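Local coordinates for protein putative esterase/lipase/thioesterase (Silicibacter sp., PDB 2PBL) that probably hydrolyses ester or thioester bonds, as a putative esterase, lipase or thioesterase of the alpha/beta-hydrolase fold, at residues D6-G11 with L172-R177; L90-A95 with D255-I260; E111-I116 with A144-P149; T208-G213 with F243-P248; Q222-V227 with A232-A237. All coordinates share one frame; numbering follows the deposited sequence. Where two conformers were deposited one is given.

Contact 1: D6-G11 with L172-R177; sequences DAYANG and LRPLLR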
# COMPACT_ATOMS: atom_id res chain seq x y z
N ASP A 6 2.80 -16.81 -14.79
CA ASP A 6 3.26 -17.66 -13.70
C ASP A 6 4.22 -16.89 -12.76
O ASP A 6 4.15 -17.07 -11.55
CB ASP A 6 3.98 -18.90 -14.23
CG ASP A 6 4.44 -19.82 -13.11
OD1 ASP A 6 3.60 -20.30 -12.32
OD2 ASP A 6 5.65 -20.04 -13.03
N ALA A 7 5.10 -16.07 -13.34
CA ALA A 7 6.07 -15.24 -12.61
C ALA A 7 5.40 -14.29 -11.61
O ALA A 7 5.88 -14.13 -10.48
CB ALA A 7 6.90 -14.47 -13.59
N TYR A 8 4.27 -13.69 -12.00
CA TYR A 8 3.52 -12.78 -11.12
C TYR A 8 2.41 -13.43 -10.26
O TYR A 8 1.68 -12.75 -9.53
CB TYR A 8 3.02 -11.57 -11.95
CG TYR A 8 4.15 -10.66 -12.19
CD1 TYR A 8 4.98 -10.81 -13.32
CD2 TYR A 8 4.48 -9.67 -11.25
CE1 TYR A 8 6.08 -9.99 -13.52
CE2 TYR A 8 5.56 -8.86 -11.46
CZ TYR A 8 6.37 -9.03 -12.59
OH TYR A 8 7.48 -8.25 -12.78
N ALA A 9 2.29 -14.76 -10.32
CA ALA A 9 1.28 -15.45 -9.57
C ALA A 9 1.84 -15.69 -8.19
O ALA A 9 2.87 -16.36 -8.06
CB ALA A 9 0.93 -16.77 -10.27
N ASN A 10 1.19 -15.13 -7.16
CA ASN A 10 1.62 -15.34 -5.79
C ASN A 10 0.98 -16.55 -5.13
O ASN A 10 1.68 -17.45 -4.66
CB ASN A 10 1.36 -14.07 -4.95
CG ASN A 10 2.21 -12.89 -5.42
OD1 ASN A 10 3.46 -12.97 -5.47
ND2 ASN A 10 1.53 -11.78 -5.78
N GLY A 11 -0.35 -16.55 -5.09
CA GLY A 11 -1.14 -17.63 -4.48
C GLY A 11 -0.75 -19.05 -4.83
O GLY A 11 -0.67 -19.89 -3.95
N LEU A 172 6.01 -1.23 -14.07
CA LEU A 172 4.83 -1.88 -14.60
C LEU A 172 5.00 -2.48 -16.01
O LEU A 172 4.11 -3.18 -16.47
CB LEU A 172 3.66 -0.91 -14.59
CG LEU A 172 3.34 -0.25 -13.23
CD1 LEU A 172 1.97 0.49 -13.35
CD2 LEU A 172 3.32 -1.22 -12.08
N ARG A 173 6.11 -2.22 -16.67
CA ARG A 173 6.30 -2.74 -18.04
C ARG A 173 6.13 -4.26 -18.18
O ARG A 173 5.47 -4.73 -19.10
CB ARG A 173 7.67 -2.38 -18.57
CG ARG A 173 7.92 -0.90 -18.87
CD ARG A 173 9.44 -0.80 -18.96
NE ARG A 173 9.96 0.52 -19.22
CZ ARG A 173 10.64 1.29 -18.36
NH1 ARG A 173 11.05 2.48 -18.79
NH2 ARG A 173 10.95 0.91 -17.11
N PRO A 174 6.68 -5.04 -17.25
CA PRO A 174 6.50 -6.49 -17.42
C PRO A 174 5.05 -6.95 -17.29
O PRO A 174 4.74 -8.05 -17.73
CB PRO A 174 7.36 -7.09 -16.30
CG PRO A 174 8.21 -5.99 -15.81
CD PRO A 174 7.48 -4.73 -16.05
N LEU A 175 4.17 -6.13 -16.70
CA LEU A 175 2.77 -6.50 -16.60
C LEU A 175 2.05 -6.50 -17.94
O LEU A 175 0.97 -7.08 -18.05
CB LEU A 175 2.00 -5.62 -15.62
CG LEU A 175 2.56 -5.58 -14.22
CD1 LEU A 175 1.68 -4.67 -13.40
CD2 LEU A 175 2.59 -7.00 -13.63
N LEU A 176 2.66 -5.85 -18.95
CA LEU A 176 2.14 -5.84 -20.32
C LEU A 176 2.22 -7.24 -20.90
O LEU A 176 1.51 -7.58 -21.84
CB LEU A 176 2.94 -4.87 -21.19
CG LEU A 176 3.04 -3.42 -20.70
CD1 LEU A 176 3.73 -2.58 -21.75
CD2 LEU A 176 1.71 -2.81 -20.31
N ARG A 177 3.06 -8.06 -20.30
CA ARG A 177 3.21 -9.45 -20.67
C ARG A 177 2.47 -10.40 -19.71
O ARG A 177 2.85 -11.54 -19.56
CB ARG A 177 4.69 -9.77 -20.81
CG ARG A 177 5.39 -8.86 -21.80
CD ARG A 177 6.61 -9.53 -22.37
NE ARG A 177 7.61 -9.81 -21.34
CZ ARG A 177 8.35 -10.91 -21.25
NH1 ARG A 177 8.19 -11.96 -22.06
NH2 ARG A 177 9.23 -11.01 -20.26
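The phenol ring of Y8 is faced by the end of L175, whose CD2 methyl stands over the middle of one ring face. That methyl is 4.1 Å from the centroid of the Y8 ring and only 12° off the ring normal, a well-centred CH-pi contact in which the leucine side chain runs at about a right angle to the tyrosine. With the L175 CG beside its backbone N (chi1 -57°) and CD1 extending the chain, the other branch, CD2, turns to the aromatic face. At the far end of the tyrosine, Y8 OH touches the pyrrolidine ring of P174, 3.7 Å from P174 CB, a purely van der Waals approach. The hydroxyl finds its polar partner on helix 217-230, where it hydrogen-bonds to Q222 NE2, so the far end of the ring is fixed while its face is packed.

On the backbone side, Y8 sits inside a type I turn from D6 to A9, closed by A9 N to D6 O at 3.2 Å, and its carbonyl O accepts a hydrogen bond from Y73 OH. P174 and L175 belong to a run of helical backbone angles. A buried tyrosine thus joins the N-terminal arm of this alpha/beta-hydrolase fold to the loop after strand 160-166, close to but not touching a probable Ser-His-Glu triad.

Contact 2: L90-A95 with D255-I260; sequences LSKGWA and DLVAVI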
# COMPACT_ATOMS: atom_id res chain seq x y z
N LEU A 90 -1.16 1.99 15.86
CA LEU A 90 -2.10 2.54 16.84
C LEU A 90 -1.50 2.50 18.23
O LEU A 90 -1.60 3.46 18.96
CB LEU A 90 -3.42 1.77 16.84
CG LEU A 90 -4.48 2.10 15.80
CD1 LEU A 90 -5.62 1.10 15.91
CD2 LEU A 90 -4.99 3.50 15.97
N SER A 91 -0.84 1.40 18.59
CA SER A 91 -0.25 1.27 19.92
C SER A 91 0.88 2.27 20.17
O SER A 91 1.18 2.56 21.32
CB SER A 91 0.27 -0.15 20.18
OG SER A 91 1.49 -0.36 19.50
N LYS A 92 1.53 2.75 19.10
CA LYS A 92 2.59 3.75 19.20
C LYS A 92 2.02 5.19 19.13
O LYS A 92 2.77 6.16 19.19
CB LYS A 92 3.65 3.52 18.12
CG LYS A 92 4.49 2.23 18.33
CD LYS A 92 5.71 2.20 17.42
CE LYS A 92 6.89 3.07 17.88
NZ LYS A 92 8.02 3.15 16.85
N GLY A 93 0.70 5.31 19.02
CA GLY A 93 0.04 6.61 19.02
C GLY A 93 -0.28 7.25 17.68
O GLY A 93 -0.65 8.41 17.65
N TRP A 94 -0.17 6.48 16.60
CA TRP A 94 -0.50 6.98 15.26
C TRP A 94 -1.96 6.74 14.94
O TRP A 94 -2.53 5.70 15.30
CB TRP A 94 0.32 6.22 14.22
CG TRP A 94 1.76 6.55 14.31
CD1 TRP A 94 2.63 6.08 15.23
CD2 TRP A 94 2.48 7.47 13.50
NE1 TRP A 94 3.87 6.63 15.04
CE2 TRP A 94 3.82 7.48 13.97
CE3 TRP A 94 2.14 8.27 12.39
CZ2 TRP A 94 4.80 8.28 13.41
CZ3 TRP A 94 3.13 9.05 11.83
CH2 TRP A 94 4.44 9.07 12.34
N ALA A 95 -2.58 7.70 14.26
CA ALA A 95 -3.91 7.45 13.69
C ALA A 95 -3.63 6.68 12.41
O ALA A 95 -2.59 6.85 11.79
CB ALA A 95 -4.64 8.73 13.37
N ASP A 255 9.72 -5.08 13.67
CA ASP A 255 10.67 -4.25 12.97
C ASP A 255 9.99 -3.47 11.85
O ASP A 255 10.38 -2.37 11.57
CB ASP A 255 11.81 -5.06 12.40
CG ASP A 255 12.68 -5.70 13.50
OD1 ASP A 255 12.73 -5.20 14.64
OD2 ASP A 255 13.33 -6.69 13.18
N LEU A 256 8.99 -4.07 11.21
CA LEU A 256 8.21 -3.38 10.16
C LEU A 256 7.49 -2.16 10.77
O LEU A 256 7.61 -1.05 10.26
CB LEU A 256 7.19 -4.32 9.54
CG LEU A 256 6.29 -3.78 8.42
CD1 LEU A 256 7.06 -3.21 7.22
CD2 LEU A 256 5.34 -4.90 7.95
N VAL A 257 6.81 -2.34 11.88
CA VAL A 257 6.18 -1.17 12.56
C VAL A 257 7.24 -0.12 12.91
O VAL A 257 7.00 1.09 12.79
CB VAL A 257 5.36 -1.57 13.78
CG1 VAL A 257 4.98 -0.34 14.59
CG2 VAL A 257 4.11 -2.26 13.34
N ALA A 258 8.41 -0.58 13.32
CA ALA A 258 9.48 0.34 13.70
C ALA A 258 9.98 1.23 12.54
O ALA A 258 10.16 2.47 12.73
CB ALA A 258 10.64 -0.44 14.33
N VAL A 259 10.19 0.64 11.36
CA VAL A 259 10.69 1.42 10.20
C VAL A 259 9.63 2.39 9.62
O VAL A 259 9.96 3.47 9.10
CB VAL A 259 11.31 0.52 9.11
CG1 VAL A 259 10.28 -0.27 8.35
CG2 VAL A 259 12.13 1.34 8.15
N ILE A 260 8.37 1.98 9.68
CA ILE A 260 7.25 2.82 9.32
C ILE A 260 7.11 4.02 10.25
O ILE A 260 6.83 5.12 9.78
CB ILE A 260 5.93 2.02 9.32
CG1 ILE A 260 5.93 1.03 8.16
CG2 ILE A 260 4.73 2.94 9.20
CD1 ILE A 260 4.83 -0.01 8.27
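The chain leaves helix 87-91 through a Schellman motif, in which G93 takes a positive phi of 96° before the chain goes on into the next strand, and K92, the residue just before the glycine, comes nearest to helix 255-261, with its CA 9.0 Å from that of V257. Across this gap the contact is carried by the aliphatic part of the lysine. K92 CD lies 3.9 Å from V257 CG1, the two side chains lying alongside one another, pointed in opposite senses. The valine offers CG1 because that branch is anti to its backbone N (chi1 168°). The lysine bends at chi3 (78°), and beyond the bend its end passes across the helix, bringing K92 NZ to 4.5 Å from A258 CA. The ammonium group has its polar partner a turn further on, the hydroxyl OG1 of T261, which also bonds to the carbonyl O of V257; the threonine therefore links the lysine to the same turn of helix that K92 CD packs on.

K92 and A258 are exposed and V257 is buried, so the lysine lies along the boundary between solvent and core. Next to it, the W94 indole has K92 CB at its edge and rests on V132 of the central sheet, and I260 reaches that same V132 from the helix. Here the turn between a helix and a strand of the alpha/beta-hydrolase fold meets the fold's C-terminal helix.

Contact 3: E111-I116 with A144-P149; sequences EITQQI and ARMLDP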
# COMPACT_ATOMS: atom_id res chain seq x y z
N GLU A 111 -5.68 6.41 -12.81
CA GLU A 111 -6.81 6.99 -12.08
C GLU A 111 -6.79 6.54 -10.63
O GLU A 111 -7.19 7.26 -9.72
CB GLU A 111 -8.15 6.55 -12.68
CG GLU A 111 -8.35 6.95 -14.10
CD GLU A 111 -9.69 6.49 -14.61
OE1 GLU A 111 -10.72 7.16 -14.29
OE2 GLU A 111 -9.69 5.48 -15.32
N ILE A 112 -6.36 5.30 -10.39
CA ILE A 112 -6.24 4.82 -9.02
C ILE A 112 -5.21 5.64 -8.24
O ILE A 112 -5.39 6.02 -7.06
CB ILE A 112 -5.87 3.30 -8.95
CG1 ILE A 112 -6.95 2.45 -9.66
CG2 ILE A 112 -5.79 2.88 -7.46
CD1 ILE A 112 -6.66 0.98 -9.71
N THR A 113 -4.10 5.91 -8.89
CA THR A 113 -3.06 6.77 -8.33
C THR A 113 -3.64 8.14 -7.87
O THR A 113 -3.38 8.63 -6.74
CB THR A 113 -1.95 6.87 -9.43
OG1 THR A 113 -1.28 5.59 -9.43
CG2 THR A 113 -0.93 7.92 -9.05
N GLN A 114 -4.50 8.71 -8.73
CA GLN A 114 -5.13 10.00 -8.46
C GLN A 114 -6.06 9.87 -7.26
O GLN A 114 -6.06 10.73 -6.41
CB GLN A 114 -5.82 10.59 -9.73
CG GLN A 114 -4.87 10.88 -10.81
CD GLN A 114 -3.90 11.97 -10.47
OE1 GLN A 114 -4.28 12.98 -9.90
NE2 GLN A 114 -2.62 11.76 -10.81
N GLN A 115 -6.80 8.76 -7.16
CA GLN A 115 -7.66 8.49 -6.01
C GLN A 115 -6.91 8.35 -4.69
O GLN A 115 -7.34 8.89 -3.66
CB GLN A 115 -8.49 7.23 -6.25
CG GLN A 115 -9.57 7.45 -7.28
CD GLN A 115 -10.42 6.20 -7.63
OE1 GLN A 115 -10.45 5.20 -6.89
NE2 GLN A 115 -11.14 6.29 -8.76
N ILE A 116 -5.76 7.67 -4.71
CA ILE A 116 -4.91 7.55 -3.51
C ILE A 116 -4.45 8.94 -3.10
O ILE A 116 -4.46 9.27 -1.90
CB ILE A 116 -3.71 6.59 -3.72
CG1 ILE A 116 -4.23 5.21 -4.10
CG2 ILE A 116 -2.89 6.48 -2.46
CD1 ILE A 116 -5.29 4.73 -3.09
N ALA A 144 4.30 4.57 -3.33
CA ALA A 144 5.50 5.08 -4.00
C ALA A 144 5.18 6.30 -4.92
O ALA A 144 5.89 7.28 -4.90
CB ALA A 144 6.15 4.00 -4.77
N ARG A 145 4.07 6.25 -5.60
CA ARG A 145 3.60 7.34 -6.47
C ARG A 145 3.26 8.61 -5.71
O ARG A 145 3.15 9.69 -6.31
CB ARG A 145 2.34 6.88 -7.20
CG ARG A 145 2.50 5.67 -8.07
CD ARG A 145 3.35 5.99 -9.26
NE ARG A 145 2.59 6.89 -10.16
CZ ARG A 145 2.88 8.15 -10.52
NH1 ARG A 145 3.96 8.81 -10.11
NH2 ARG A 145 2.02 8.77 -11.32
N MSE A 146 2.98 8.47 -4.40
CA MSE A 146 2.64 9.63 -3.56
C MSE A 146 3.82 10.56 -3.34
O MSE A 146 3.62 11.69 -2.89
CB MSE A 146 2.08 9.19 -2.23
CG MSE A 146 0.75 8.42 -2.30
SE MSE A 146 -0.59 9.45 -3.27
CE MSE A 146 -0.40 8.52 -5.11
N LEU A 147 5.04 10.11 -3.64
CA LEU A 147 6.21 10.96 -3.50
C LEU A 147 6.41 11.84 -4.74
O LEU A 147 7.33 12.66 -4.75
CB LEU A 147 7.46 10.14 -3.22
CG LEU A 147 7.50 9.51 -1.83
CD1 LEU A 147 8.71 8.59 -1.67
CD2 LEU A 147 7.53 10.64 -0.78
N ASP A 148 5.57 11.66 -5.75
CA ASP A 148 5.61 12.46 -6.97
C ASP A 148 4.88 13.82 -6.73
O ASP A 148 3.67 13.85 -6.49
CB ASP A 148 4.93 11.70 -8.07
CG ASP A 148 5.12 12.35 -9.43
OD1 ASP A 148 5.48 13.55 -9.51
OD2 ASP A 148 4.89 11.63 -10.42
N PRO A 149 5.63 14.94 -6.77
CA PRO A 149 5.01 16.25 -6.53
C PRO A 149 3.94 16.67 -7.50
O PRO A 149 3.20 17.63 -7.24
CB PRO A 149 6.20 17.22 -6.61
CG PRO A 149 7.39 16.32 -6.23
CD PRO A 149 7.08 15.07 -6.97
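Helix 109-126 runs past segment 144-149, which carries on from the C-terminal part of helix 138-145, with the CA atoms of T113 and R145 6.9 Å apart and those of I116 and M146 7.8 Å apart; beyond this, segment 144-149 turns away through a type I turn from R145 to D148. T113 presents its CG2 methyl to the arginine, 3.8 Å from R145 NH2 and as near to NE, at an oblique angle to the guanidinium plane. The arginine chain folds back at chi2 and chi3 and crosses the threonine at about a right angle.

Both helices belong to the alpha/beta-hydrolase core; helix 138-145 starts within what looks like a nucleophile elbow (G135, S137, G139), and the contact joins its C-terminal part to the neighbouring helix, which also packs on L142. The guanidinium is gripped from two directions: R145 NH1 gives a salt bridge to D148 OD2 at 3.0 Å, within 5° of the guanidinium plane and using the anti lone pair of the carboxylate, while NE pairs with E194. The same E194 oxygen is hydrogen-bonded to T113 OG1, so threonine and arginine share one carboxylate, which probably keeps both buried polar groups in place.

Selenomethionine M146 packs beside them. Its SE is 3.8 Å from I116 CG2, at a crossing near a right angle, and bends at chi2 and chi3 bring its terminal CE to 3.4 Å from the carbonyl oxygen T113 O.

Contact 4: T208-G213 with F243-P248; sequences TVWVGG and FNVIEP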
# COMPACT_ATOMS: atom_id res chain seq x y z
N THR A 208 11.95 2.87 2.45
CA THR A 208 12.51 1.56 2.78
C THR A 208 11.65 0.53 2.04
O THR A 208 10.46 0.43 2.29
CB THR A 208 12.50 1.28 4.29
OG1 THR A 208 13.23 2.30 5.00
CG2 THR A 208 13.17 -0.08 4.58
N VAL A 209 12.25 -0.19 1.11
CA VAL A 209 11.57 -1.23 0.36
C VAL A 209 11.67 -2.52 1.17
O VAL A 209 12.75 -2.99 1.53
CB VAL A 209 12.12 -1.39 -1.05
CG1 VAL A 209 11.26 -2.41 -1.84
CG2 VAL A 209 12.14 -0.05 -1.74
N TRP A 210 10.51 -3.05 1.49
CA TRP A 210 10.40 -4.20 2.38
C TRP A 210 9.83 -5.33 1.56
O TRP A 210 8.74 -5.24 1.03
CB TRP A 210 9.50 -3.80 3.55
CG TRP A 210 9.46 -4.76 4.64
CD1 TRP A 210 8.86 -6.00 4.63
CD2 TRP A 210 10.08 -4.62 5.91
NE1 TRP A 210 9.07 -6.61 5.83
CE2 TRP A 210 9.82 -5.80 6.63
CE3 TRP A 210 10.84 -3.61 6.52
CZ2 TRP A 210 10.27 -5.99 7.96
CZ3 TRP A 210 11.30 -3.80 7.82
CH2 TRP A 210 10.99 -4.98 8.53
N VAL A 211 10.53 -6.45 1.48
CA VAL A 211 10.04 -7.56 0.68
C VAL A 211 10.32 -8.89 1.36
O VAL A 211 11.29 -9.02 2.06
CB VAL A 211 10.68 -7.50 -0.73
CG1 VAL A 211 12.18 -7.73 -0.69
CG2 VAL A 211 10.01 -8.48 -1.67
N GLY A 212 9.45 -9.87 1.14
CA GLY A 212 9.65 -11.17 1.78
C GLY A 212 10.70 -12.02 1.10
O GLY A 212 10.73 -12.13 -0.13
N GLY A 213 11.57 -12.62 1.91
CA GLY A 213 12.66 -13.46 1.42
C GLY A 213 12.25 -14.67 0.58
O GLY A 213 12.98 -15.08 -0.33
N PHE A 243 1.87 -13.00 1.23
CA PHE A 243 0.70 -12.84 2.05
C PHE A 243 0.95 -12.68 3.52
O PHE A 243 0.13 -12.06 4.16
CB PHE A 243 -0.30 -13.98 1.81
CG PHE A 243 -0.84 -14.04 0.42
CD1 PHE A 243 -0.73 -12.99 -0.47
CD2 PHE A 243 -1.60 -15.13 0.05
CE1 PHE A 243 -1.25 -13.10 -1.74
CE2 PHE A 243 -2.14 -15.23 -1.22
CZ PHE A 243 -1.98 -14.22 -2.10
N ASN A 244 2.03 -13.21 4.09
CA ASN A 244 2.29 -12.99 5.52
C ASN A 244 3.34 -11.90 5.83
O ASN A 244 3.60 -11.59 7.01
CB ASN A 244 2.61 -14.28 6.29
CG ASN A 244 3.87 -14.92 5.88
OD1 ASN A 244 4.55 -14.48 4.94
ND2 ASN A 244 4.22 -16.01 6.59
N VAL A 245 3.94 -11.33 4.78
CA VAL A 245 4.92 -10.23 4.89
C VAL A 245 4.33 -9.02 5.62
O VAL A 245 5.02 -8.37 6.38
CB VAL A 245 5.49 -9.81 3.49
CG1 VAL A 245 4.46 -9.16 2.60
CG2 VAL A 245 6.67 -8.87 3.65
N ILE A 246 3.03 -8.81 5.42
CA ILE A 246 2.28 -7.73 6.07
C ILE A 246 1.85 -8.05 7.51
O ILE A 246 1.44 -7.16 8.25
CB ILE A 246 1.00 -7.37 5.25
CG1 ILE A 246 -0.01 -8.56 5.21
CG2 ILE A 246 1.38 -6.92 3.86
CD1 ILE A 246 -1.25 -8.30 4.31
N GLU A 247 1.94 -9.31 7.90
CA GLU A 247 1.46 -9.70 9.25
C GLU A 247 2.05 -8.94 10.40
O GLU A 247 1.29 -8.57 11.29
CB GLU A 247 1.55 -11.21 9.49
CG GLU A 247 0.52 -11.92 8.66
CD GLU A 247 0.47 -13.46 8.81
OE1 GLU A 247 1.37 -14.08 9.48
OE2 GLU A 247 -0.48 -14.03 8.23
N PRO A 248 3.37 -8.66 10.37
CA PRO A 248 3.97 -7.87 11.47
C PRO A 248 3.39 -6.47 11.73
O PRO A 248 3.68 -5.88 12.80
CB PRO A 248 5.44 -7.75 11.05
CG PRO A 248 5.65 -8.99 10.20
CD PRO A 248 4.40 -9.11 9.42
O HOH W 1 7.66 -9.06 6.92
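V245 CG2 meets the five-membered end of the W210 indole at its rim, 3.7 Å from W210 CD1 and close to the ring plane. The same methyl reaches the strand backbone, 3.9 Å from G212 N, where the CA atoms of G212 and V245 are 5.7 Å apart. With CG1 at chi1 67°, the other methyl, CG2, is anti to the valine's own N and faces the strand.

Also in the indole plane, a water accepts from W210 NE1 at 3.0 Å and donates to V245 O at 2.8 Å, so the indole N-H and the valine carbonyl are both satisfied through one molecule beside the methyl contact. Further out, V245 sits in the type I turn from N244 to E247, closed by E247 N to N244 O. On the strand side, W210 packs against L256 and V259 of helix 255-261 and V235 of the next strand, while G212 N bonds to E215 OE2.

E215 belongs to a probable Ser-His-Glu triad with S137 and H242, and H242 immediately precedes the loop described here. The chemistry therefore implies a mainly apolar seam, with one water bridging its polar atoms, between the strand end near the acid and the loop that follows the histidine.

Contact 5: Q222-V227 with A232-A237; sequences QAIWLV and ADHVIA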
# COMPACT_ATOMS: atom_id res chain seq x y z
N GLN A 222 11.30 -6.67 -8.52
CA GLN A 222 10.55 -5.42 -8.41
C GLN A 222 11.07 -4.57 -7.23
O GLN A 222 11.17 -3.35 -7.33
CB GLN A 222 9.05 -5.72 -8.26
CG GLN A 222 8.35 -6.23 -9.52
CD GLN A 222 8.07 -5.16 -10.55
OE1 GLN A 222 8.32 -3.98 -10.34
NE2 GLN A 222 7.58 -5.59 -11.70
N ALA A 223 11.43 -5.21 -6.13
CA ALA A 223 11.92 -4.50 -4.95
C ALA A 223 13.28 -3.87 -5.19
O ALA A 223 13.46 -2.69 -4.96
CB ALA A 223 11.95 -5.42 -3.75
N ILE A 224 14.25 -4.66 -5.64
CA ILE A 224 15.60 -4.17 -5.88
C ILE A 224 15.62 -3.12 -7.00
O ILE A 224 16.45 -2.20 -6.97
CB ILE A 224 16.59 -5.35 -6.14
CG1 ILE A 224 18.06 -4.87 -6.16
CG2 ILE A 224 16.31 -6.04 -7.44
CD1 ILE A 224 18.60 -4.43 -4.87
N TRP A 225 14.73 -3.24 -7.99
CA TRP A 225 14.64 -2.19 -8.98
C TRP A 225 14.32 -0.83 -8.35
O TRP A 225 14.96 0.18 -8.74
CB TRP A 225 13.66 -2.47 -10.10
CG TRP A 225 14.12 -3.58 -10.99
CD1 TRP A 225 15.42 -3.91 -11.32
CD2 TRP A 225 13.29 -4.49 -11.70
NE1 TRP A 225 15.42 -4.99 -12.17
CE2 TRP A 225 14.13 -5.37 -12.41
CE3 TRP A 225 11.91 -4.65 -11.80
CZ2 TRP A 225 13.62 -6.40 -13.22
CZ3 TRP A 225 11.40 -5.67 -12.60
CH2 TRP A 225 12.27 -6.54 -13.30
N LEU A 226 13.40 -0.82 -7.38
CA LEU A 226 13.02 0.43 -6.69
C LEU A 226 14.19 0.93 -5.83
O LEU A 226 14.55 2.13 -5.83
CB LEU A 226 11.73 0.23 -5.84
CG LEU A 226 11.17 1.56 -5.29
CD1 LEU A 226 10.99 2.62 -6.36
CD2 LEU A 226 9.87 1.40 -4.50
N VAL A 227 14.80 -0.00 -5.11
CA VAL A 227 15.95 0.28 -4.29
C VAL A 227 17.06 0.93 -5.13
O VAL A 227 17.63 1.98 -4.75
CB VAL A 227 16.44 -0.98 -3.53
CG1 VAL A 227 17.76 -0.70 -2.87
CG2 VAL A 227 15.42 -1.46 -2.55
N ALA A 232 17.07 3.65 -2.16
CA ALA A 232 16.25 3.50 -0.97
C ALA A 232 16.87 2.47 -0.05
O ALA A 232 17.75 1.73 -0.49
CB ALA A 232 14.83 3.04 -1.35
N ASP A 233 16.47 2.44 1.23
CA ASP A 233 16.86 1.33 2.13
C ASP A 233 16.14 0.08 1.58
O ASP A 233 15.18 0.18 0.79
CB ASP A 233 16.49 1.55 3.60
CG ASP A 233 17.37 2.64 4.30
OD1 ASP A 233 18.17 3.29 3.60
OD2 ASP A 233 17.25 2.83 5.54
N HIS A 234 16.62 -1.10 1.98
CA HIS A 234 16.10 -2.36 1.52
C HIS A 234 16.14 -3.39 2.62
O HIS A 234 17.20 -3.66 3.12
CB HIS A 234 16.98 -2.83 0.36
CG HIS A 234 16.46 -4.04 -0.37
ND1 HIS A 234 17.24 -4.73 -1.28
CD2 HIS A 234 15.23 -4.63 -0.39
CE1 HIS A 234 16.52 -5.71 -1.81
NE2 HIS A 234 15.30 -5.67 -1.30
N VAL A 235 14.98 -3.96 2.94
CA VAL A 235 14.84 -5.03 3.92
C VAL A 235 14.24 -6.29 3.30
O VAL A 235 13.16 -6.26 2.67
CB VAL A 235 13.98 -4.62 5.09
CG1 VAL A 235 13.80 -5.81 6.04
CG2 VAL A 235 14.63 -3.44 5.85
N ILE A 236 14.93 -7.42 3.49
CA ILE A 236 14.38 -8.73 3.08
C ILE A 236 13.92 -9.47 4.36
O ILE A 236 14.74 -9.86 5.19
CB ILE A 236 15.40 -9.52 2.29
CG1 ILE A 236 15.73 -8.75 1.03
CG2 ILE A 236 14.85 -10.91 1.88
CD1 ILE A 236 16.72 -9.40 0.23
N ALA A 237 12.61 -9.62 4.53
CA ALA A 237 12.03 -10.24 5.72
C ALA A 237 12.21 -11.77 5.66
O ALA A 237 11.68 -12.44 4.76
CB ALA A 237 10.56 -9.89 5.82
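This is a helix-on-strand contact near the protein surface, between helix 217-230 and the edge strand 233-237 of the central sheet. The axes of the two short segments pass 8.7 Å apart and run close to antiparallel, at 160°. Across the gap the H234 imidazole lies against the helix, with V227 CG2 over one face, 3.9 Å from the H234 ring centroid and 26° off its normal. The methyl sits toward the rim, 3.5 Å from H234 CG, and the two side chains cross at about a right angle. The imidazole reaches the helix because its CG is anti to the strand N (chi1 -172°), which sends the ring outward from the sheet.

Helix and strand are the second and third members of a beta-alpha-beta unit that starts with strand 206-212, and V209 of that first strand also packs on A223 and V227. Along the imidazole, I224 CD1 stands obliquely 3.9 Å from H234 ND1, and A223 CB is a little further off from NE2. Near the connection, A232 N donates to V227 O at 3.1 Å, a bond that reaches a lone pair in the carbonyl plane, while V227 CG1 approaches A232 O to 3.4 Å.

How the contacts relate
Contacts 4 and 5 are the most tightly joined, with centres 11 Å apart: strands 206-212 and 233-237 are neighbours in the sheet, and V209 O to V235 N (2.8 Å) and V211 O to A237 N (2.9 Å) are probable hydrogen bonds. Contact 2 meets contact 4 where V259 CG1 lies 3.7 Å from W210 CZ3. Contact 1 reaches contact 5 through P174 CG, 4.2 Å from Q222 NE2, and contact 4 through N10 and F243. Contact 3 touches none of the others. The probable triad of S137, H242 and E215 is bordered by contact 4, whose G212 touches it, and by contact 1, whose N10 touches H242 and hydrogen-bonds through ND2 to an unidentified ligand, probably from the crystallisation liquor.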